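Local coordinates for nickel-dependent hydrogenase large subunit (Allochromatium vinosum, PDB 3MYR), which oxidises molecular hydrogen at a nickel-iron centre as the large subunit of a membrane-bound [NiFe] hydrogenase, passing the electrons to an acceptor, at residues E193-W197 and S248-F252; A265-K269 and R415-P419; L343-E347 and H492-I496. All blocks are in the same frame, centred on the assembly; numbering follows the deposited sequence.

Interaction 1 (E193-W197 and S248-F252); sequences EALAW and SMRTF
Ser248 O is gripped by two donors. Trp197 NE1 reaches it across the contact at 3.2 Å, with an N-H...O angle of 144°. The bond is bent, and the indole nitrogen stands above the carbonyl plane. Phe252 N, one turn further along the same helix, binds Ser248 O from the opposite face of that plane. The indole therefore adds a second bond to a carbonyl already used in its helix.

The two large side chains lie one over the other. The five-membered ring of Trp197 and the ring of Phe252 form an offset stack, with centroids 4.2 Å apart and planes at 16°. The offset puts each CB over the partner's ring. Phe252 CB sits 3.5 Å from the centroid of the indole five-membered ring, and Trp197 CB covers the phenyl face in the same way. Both residues hold CG anti to the backbone N, which sends each ring across to the other helix.

The far end of the phenyl ring reaches Ala194, where Phe252 CZ is 3.5 Å from Ala194 CA. On the indole side, Met249 CA lies at the ring edge, near its plane. The carboxylate of Glu193 turns off to Lys142 and Tyr147.

The segments belong to helices 181-201 and 236-265, which run antiparallel at 165° with local axes 11.9 Å apart. Helix 86-112 packs on the pair through Val105, which touches both aromatic residues. Trp140 meets Phe252 edge-to-face, and helix 426-456 lies against Met249 through Val441.

Interaction 2 (A265-K269 and R415-P419); sequences AGFYK and RLDLP
Leu416 lays its two methyl groups against the end of helix 236-265 and the turn that follows. Its CD2 rests 3.8 Å from Gly266 N and 4.1 Å from Ala265 CB. Leu416 CD1 touches the same alanine methyl.

Lys269 supplies the polar part. Its chain is extended beyond CG and reaches the backbone carbonyl of Leu416 at the C-terminal end of helix 403-416. There Lys269 NZ donates to Leu416 O at 2.8 Å, from above the carbonyl plane. A water accepts from Lys269 NZ at 2.7 Å and donates to Arg415 O at 2.8 Å. The ammonium group thus serves two successive carbonyls, one directly and one through water. A positive charge here would probably be favoured by the helix dipole. The carboxylate of Asp417 stays apart, with its OD2 5.5 Å from Lys269 NZ. Lower on the lysine, CB approaches Leu418 CD2 at 4.2 Å. Leu427 of helix 426-456 packs on both Ala265 and Leu418.

Two helix ends meet here. Residues 265 to 268 form a type I turn, closed by Tyr268 N to Ala265 O. Helix 403-416 ends in a Schellman motif with Asp417 at positive phi, and Lys269 adds a side-chain bond to Leu416 O at that end, with water reaching Arg415 O.

Interaction 3 (L343-E347 and H492-I496); sequences LHPYE and HWIVI
Trp493 meets three consecutive side chains, His344, Pro345 and Tyr346, and most of the contact is aromatic. Tyr346 presents a face to the edge of the indole. The planes are at 90°, and Trp493 CD1 stands over the centre of the phenol ring, 3.7 Å from Tyr346 CE2. His344 comes the other way round, with its own edge toward an indole face in an offset edge-to-face pair at 88°. Its CG is anti to the backbone N (chi1 179°), which swings the imidazole round to the tryptophan. His344 NE2 and Trp493 NE1 are 3.4 Å apart, but the angle is too poor for a hydrogen bond. The indole N-H is used by Leu318 O instead.

Apolar packing covers a face of the indole. Pro345 CG lies almost straight above the six-membered ring of Trp493, 3.5 Å from its centroid, a CH-pi contact. Pro345 CB presses on the ring junction, 3.3 Å from Trp493 CD2. Elsewhere, Val495 CG2 touches Tyr346 CD2.

The polar link is a water. It donates to Pro345 O at 2.8 Å and to Trp493 O at 3.0 Å, and so joins the two backbones. The phenol hydroxyl of Tyr346 bonds to Glu319.

The three rings form an aromatic cluster between a loop with a short 3-10 turn at 345-346 and the central strand, 488-497, of a three-stranded antiparallel sheet. Val507 of strand 500-507 touches both Pro345 and Trp493. The cluster lies near the magnesium site: the side chain of Pro345 is about 7 Å from the bound magnesium ion. The side chain of Trp493 is about 11 Å from the bound nickel-iron active centre.

From the N terminus, interaction 1 comes first. It joins helices 181-201 and 236-265 and closes a loop of 50 residues, a little under half of them helical and none in strand. Interaction 2 opens after this loop has closed, at the end of helix 236-265. It returns to the end of helix 403-416, closing 145 residues. Interaction 3 starts within that loop, at 343-347, and ends beyond it on strand 488-497, so interactions 2 and 3 cross along the chain. In space they lie on opposite sides of the chain's centre, their centres about 43 Å apart. Interactions 1 and 2 tie helical parts together, while interaction 3 joins a loop to the sheet near the magnesium site.

Interaction 1 (E193-W197 and S248-F252)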
# COMPACT_ATOMS: atom_id res chain seq x y z
N GLU B 193 2.41 11.94 16.21
CA GLU B 193 2.87 10.75 16.93
C GLU B 193 2.73 9.49 16.06
O GLU B 193 3.56 8.59 16.15
CB GLU B 193 2.06 10.55 18.23
CG GLU B 193 2.10 11.69 19.19
CD GLU B 193 3.55 11.88 19.76
OE1 GLU B 193 4.28 10.86 19.85
OE2 GLU B 193 3.96 13.05 20.05
N ALA B 194 1.67 9.40 15.25
CA ALA B 194 1.49 8.23 14.40
C ALA B 194 2.62 8.11 13.39
O ALA B 194 2.98 6.97 13.06
CB ALA B 194 0.07 8.24 13.66
N LEU B 195 3.20 9.23 12.90
CA LEU B 195 4.32 9.06 11.99
C LEU B 195 5.53 8.47 12.73
O LEU B 195 6.24 7.67 12.14
CB LEU B 195 4.79 10.39 11.34
CG LEU B 195 3.83 11.04 10.40
CD1 LEU B 195 4.27 12.53 10.22
CD2 LEU B 195 3.91 10.21 9.09
N ALA B 196 5.83 8.90 13.96
CA ALA B 196 6.98 8.33 14.70
C ALA B 196 6.67 6.84 15.05
O ALA B 196 7.53 5.97 14.97
CB ALA B 196 7.25 9.11 15.98
N TRP B 197 5.44 6.57 15.46
CA TRP B 197 5.09 5.21 15.84
C TRP B 197 5.17 4.25 14.62
O TRP B 197 5.69 3.11 14.71
CB TRP B 197 3.64 5.21 16.43
CG TRP B 197 3.09 3.83 16.58
CD1 TRP B 197 3.23 2.97 17.67
CD2 TRP B 197 2.32 3.11 15.59
NE1 TRP B 197 2.56 1.79 17.39
CE2 TRP B 197 1.96 1.88 16.15
CE3 TRP B 197 1.82 3.45 14.31
CZ2 TRP B 197 1.24 0.91 15.42
CZ3 TRP B 197 1.17 2.48 13.57
CH2 TRP B 197 0.84 1.23 14.16
N SER B 248 4.24 -2.13 21.74
CA SER B 248 3.93 -0.80 21.26
C SER B 248 2.83 -0.70 20.24
O SER B 248 2.17 0.32 20.17
CB SER B 248 5.12 0.08 20.85
OG SER B 248 6.06 -0.70 20.32
N MET B 249 2.61 -1.74 19.45
CA MET B 249 1.42 -1.78 18.58
C MET B 249 0.14 -1.77 19.38
O MET B 249 -0.74 -0.95 19.10
CB MET B 249 1.44 -3.01 17.67
CG MET B 249 2.53 -2.96 16.63
SD MET B 249 2.39 -4.54 15.75
CE MET B 249 4.10 -4.91 15.41
N ARG B 250 0.07 -2.64 20.41
CA ARG B 250 -1.11 -2.73 21.25
C ARG B 250 -1.41 -1.37 21.91
O ARG B 250 -2.56 -0.92 21.95
CB ARG B 250 -0.96 -3.77 22.38
CG ARG B 250 -2.30 -4.06 23.09
CD ARG B 250 -2.23 -5.49 23.71
NE ARG B 250 -3.55 -6.09 24.01
CZ ARG B 250 -4.27 -5.81 25.10
NH1 ARG B 250 -5.44 -6.39 25.31
NH2 ARG B 250 -3.85 -4.93 26.00
N THR B 251 -0.39 -0.76 22.48
CA THR B 251 -0.60 0.46 23.22
C THR B 251 -1.11 1.55 22.29
O THR B 251 -2.00 2.30 22.67
CB THR B 251 0.75 0.95 23.82
OG1 THR B 251 1.17 -0.07 24.71
CG2 THR B 251 0.58 2.24 24.70
N PHE B 252 -0.55 1.67 21.09
CA PHE B 252 -0.94 2.81 20.21
C PHE B 252 -2.38 2.63 19.73
O PHE B 252 -3.18 3.59 19.73
CB PHE B 252 0.02 3.00 19.04
CG PHE B 252 -0.07 4.34 18.38
CD1 PHE B 252 -0.95 4.55 17.28
CD2 PHE B 252 0.66 5.41 18.85
CE1 PHE B 252 -1.05 5.86 16.69
CE2 PHE B 252 0.55 6.70 18.24
CZ PHE B 252 -0.26 6.88 17.13

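Interaction 2 (A265-K269 and R415-P419)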
# COMPACT_ATOMS: atom_id res chain seq x y z
N ALA B 265 -16.05 10.45 15.84
CA ALA B 265 -17.33 9.96 15.34
C ALA B 265 -18.55 10.66 15.98
O ALA B 265 -19.60 10.82 15.33
CB ALA B 265 -17.42 8.43 15.60
N GLY B 266 -18.46 10.99 17.28
CA GLY B 266 -19.57 11.58 18.02
C GLY B 266 -20.04 12.88 17.37
O GLY B 266 -21.20 13.28 17.56
N PHE B 267 -19.17 13.57 16.60
CA PHE B 267 -19.54 14.84 15.94
C PHE B 267 -20.04 14.63 14.50
O PHE B 267 -20.42 15.58 13.85
CB PHE B 267 -18.33 15.82 15.94
CG PHE B 267 -18.02 16.40 17.34
CD1 PHE B 267 -17.20 15.72 18.23
CD2 PHE B 267 -18.57 17.64 17.74
CE1 PHE B 267 -16.92 16.26 19.50
CE2 PHE B 267 -18.30 18.17 19.04
CZ PHE B 267 -17.49 17.47 19.89
N TYR B 268 -20.05 13.39 14.03
CA TYR B 268 -20.35 13.12 12.62
C TYR B 268 -21.35 11.93 12.43
O TYR B 268 -21.25 11.16 11.47
CB TYR B 268 -19.03 12.80 11.90
CG TYR B 268 -18.14 14.04 11.75
CD1 TYR B 268 -16.96 14.15 12.47
CD2 TYR B 268 -18.52 15.11 10.91
CE1 TYR B 268 -16.16 15.27 12.34
CE2 TYR B 268 -17.73 16.24 10.78
CZ TYR B 268 -16.54 16.31 11.47
OH TYR B 268 -15.66 17.38 11.31
N LYS B 269 -22.31 11.84 13.32
CA LYS B 269 -23.16 10.69 13.47
C LYS B 269 -24.05 10.61 12.25
O LYS B 269 -24.41 9.51 11.85
CB LYS B 269 -24.03 10.82 14.73
CG LYS B 269 -23.28 10.47 16.06
CD LYS B 269 -24.22 10.87 17.25
CE LYS B 269 -23.53 10.69 18.57
NZ LYS B 269 -24.51 10.67 19.72
N ARG B 415 -22.28 3.73 22.61
CA ARG B 415 -21.66 4.99 22.95
C ARG B 415 -22.17 6.10 22.04
O ARG B 415 -22.29 7.21 22.47
CB ARG B 415 -20.15 4.96 22.73
CG ARG B 415 -19.40 4.00 23.60
CD ARG B 415 -17.90 4.29 23.42
NE ARG B 415 -17.61 5.65 23.88
CZ ARG B 415 -16.61 5.96 24.72
NH1 ARG B 415 -15.79 5.00 25.13
NH2 ARG B 415 -16.43 7.22 25.11
N LEU B 416 -22.34 5.82 20.75
CA LEU B 416 -22.73 6.82 19.76
C LEU B 416 -24.22 7.02 19.75
O LEU B 416 -24.72 7.91 19.05
CB LEU B 416 -22.25 6.39 18.37
CG LEU B 416 -20.71 6.40 18.37
CD1 LEU B 416 -20.17 5.80 17.12
CD2 LEU B 416 -20.15 7.89 18.55
N ASP B 417 -24.92 6.13 20.46
CA ASP B 417 -26.37 6.03 20.43
C ASP B 417 -26.87 5.79 19.00
O ASP B 417 -27.69 6.54 18.51
CB ASP B 417 -27.01 7.30 21.06
CG ASP B 417 -28.55 7.17 21.22
OD1 ASP B 417 -29.04 6.02 21.44
OD2 ASP B 417 -29.28 8.19 21.04
N LEU B 418 -26.35 4.79 18.30
CA LEU B 418 -26.76 4.57 16.92
C LEU B 418 -27.33 3.16 16.79
O LEU B 418 -26.93 2.27 17.53
CB LEU B 418 -25.55 4.71 15.98
CG LEU B 418 -24.96 6.11 15.81
CD1 LEU B 418 -23.64 5.99 15.09
CD2 LEU B 418 -25.96 7.07 15.04
N PRO B 419 -28.19 2.94 15.81
CA PRO B 419 -28.73 1.60 15.61
C PRO B 419 -27.78 0.77 14.69
O PRO B 419 -26.85 1.32 14.06
CB PRO B 419 -30.06 1.90 14.91
CG PRO B 419 -29.71 3.13 14.02
CD PRO B 419 -28.68 3.91 14.80
O HOH W 1 -23.48 9.69 22.07

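Interaction 3 (L343-E347 and H492-I496)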
# COMPACT_ATOMS: atom_id res chain seq x y z
N LEU B 343 -15.28 -12.96 -17.10
CA LEU B 343 -14.31 -14.08 -17.03
C LEU B 343 -13.98 -14.44 -15.61
O LEU B 343 -13.58 -13.55 -14.84
CB LEU B 343 -13.02 -13.73 -17.79
CG LEU B 343 -13.21 -13.74 -19.31
CD1 LEU B 343 -11.94 -13.21 -20.01
CD2 LEU B 343 -13.72 -15.16 -19.93
N HIS B 344 -14.09 -15.73 -15.25
CA HIS B 344 -13.51 -16.23 -13.99
C HIS B 344 -11.97 -16.09 -14.09
O HIS B 344 -11.43 -16.23 -15.18
CB HIS B 344 -13.88 -17.73 -13.76
CG HIS B 344 -13.31 -18.28 -12.50
ND1 HIS B 344 -13.94 -18.15 -11.28
CD2 HIS B 344 -12.08 -18.79 -12.23
CE1 HIS B 344 -13.16 -18.64 -10.33
NE2 HIS B 344 -12.02 -19.01 -10.88
N PRO B 345 -11.27 -15.78 -12.97
CA PRO B 345 -9.83 -15.45 -13.06
C PRO B 345 -8.92 -16.58 -13.57
O PRO B 345 -7.83 -16.30 -14.06
CB PRO B 345 -9.46 -15.06 -11.61
CG PRO B 345 -10.74 -14.71 -10.98
CD PRO B 345 -11.78 -15.59 -11.61
N TYR B 346 -9.31 -17.86 -13.47
CA TYR B 346 -8.49 -18.86 -14.13
C TYR B 346 -8.45 -18.67 -15.63
O TYR B 346 -7.52 -19.15 -16.28
CB TYR B 346 -8.93 -20.31 -13.85
CG TYR B 346 -8.52 -20.86 -12.48
CD1 TYR B 346 -9.47 -21.57 -11.69
CD2 TYR B 346 -7.21 -20.69 -11.98
CE1 TYR B 346 -9.10 -22.16 -10.50
CE2 TYR B 346 -6.83 -21.29 -10.74
CZ TYR B 346 -7.78 -21.99 -10.03
OH TYR B 346 -7.43 -22.57 -8.86
N GLU B 347 -9.45 -17.97 -16.16
CA GLU B 347 -9.56 -17.72 -17.61
C GLU B 347 -9.47 -16.21 -17.92
O GLU B 347 -9.82 -15.76 -19.02
CB GLU B 347 -10.89 -18.24 -18.10
CG GLU B 347 -10.97 -19.75 -17.96
CD GLU B 347 -12.39 -20.27 -18.17
OE1 GLU B 347 -12.55 -21.15 -19.06
OE2 GLU B 347 -13.34 -19.81 -17.45
N HIS B 492 -5.20 -14.41 -5.91
CA HIS B 492 -4.35 -14.54 -7.05
C HIS B 492 -4.68 -15.91 -7.62
O HIS B 492 -4.52 -16.91 -6.91
CB HIS B 492 -2.89 -14.52 -6.67
CG HIS B 492 -2.39 -13.16 -6.25
ND1 HIS B 492 -1.06 -12.86 -6.15
CD2 HIS B 492 -3.05 -12.01 -5.95
CE1 HIS B 492 -0.91 -11.60 -5.78
NE2 HIS B 492 -2.11 -11.05 -5.70
N TRP B 493 -5.11 -15.96 -8.88
CA TRP B 493 -5.37 -17.27 -9.49
C TRP B 493 -4.21 -17.57 -10.45
O TRP B 493 -3.91 -16.75 -11.32
CB TRP B 493 -6.67 -17.21 -10.28
CG TRP B 493 -7.89 -17.31 -9.42
CD1 TRP B 493 -8.71 -18.41 -9.31
CD2 TRP B 493 -8.53 -16.25 -8.67
NE1 TRP B 493 -9.78 -18.12 -8.51
CE2 TRP B 493 -9.68 -16.81 -8.09
CE3 TRP B 493 -8.17 -14.91 -8.34
CZ2 TRP B 493 -10.54 -16.07 -7.26
CZ3 TRP B 493 -9.01 -14.17 -7.54
CH2 TRP B 493 -10.20 -14.75 -6.99
N ILE B 494 -3.54 -18.70 -10.27
CA ILE B 494 -2.37 -19.01 -11.14
C ILE B 494 -2.62 -20.30 -11.92
O ILE B 494 -3.18 -21.27 -11.40
CB ILE B 494 -1.08 -19.15 -10.34
CG1 ILE B 494 0.13 -19.35 -11.25
CG2 ILE B 494 -1.18 -20.33 -9.32
CD1 ILE B 494 1.51 -19.30 -10.46
N VAL B 495 -2.14 -20.33 -13.15
CA VAL B 495 -2.16 -21.54 -13.91
C VAL B 495 -0.76 -21.81 -14.34
O VAL B 495 -0.10 -20.93 -14.95
CB VAL B 495 -3.10 -21.39 -15.18
CG1 VAL B 495 -3.05 -22.60 -16.08
CG2 VAL B 495 -4.53 -21.05 -14.73
N ILE B 496 -0.30 -23.02 -14.06
CA ILE B 496 1.10 -23.39 -14.31
C ILE B 496 1.20 -24.45 -15.38
O ILE B 496 0.50 -25.48 -15.34
CB ILE B 496 1.83 -23.94 -13.05
CG1 ILE B 496 1.92 -22.86 -11.93
CG2 ILE B 496 3.23 -24.41 -13.41
CD1 ILE B 496 2.16 -23.50 -10.56
O HOH W 2 -5.22 -17.38 -13.98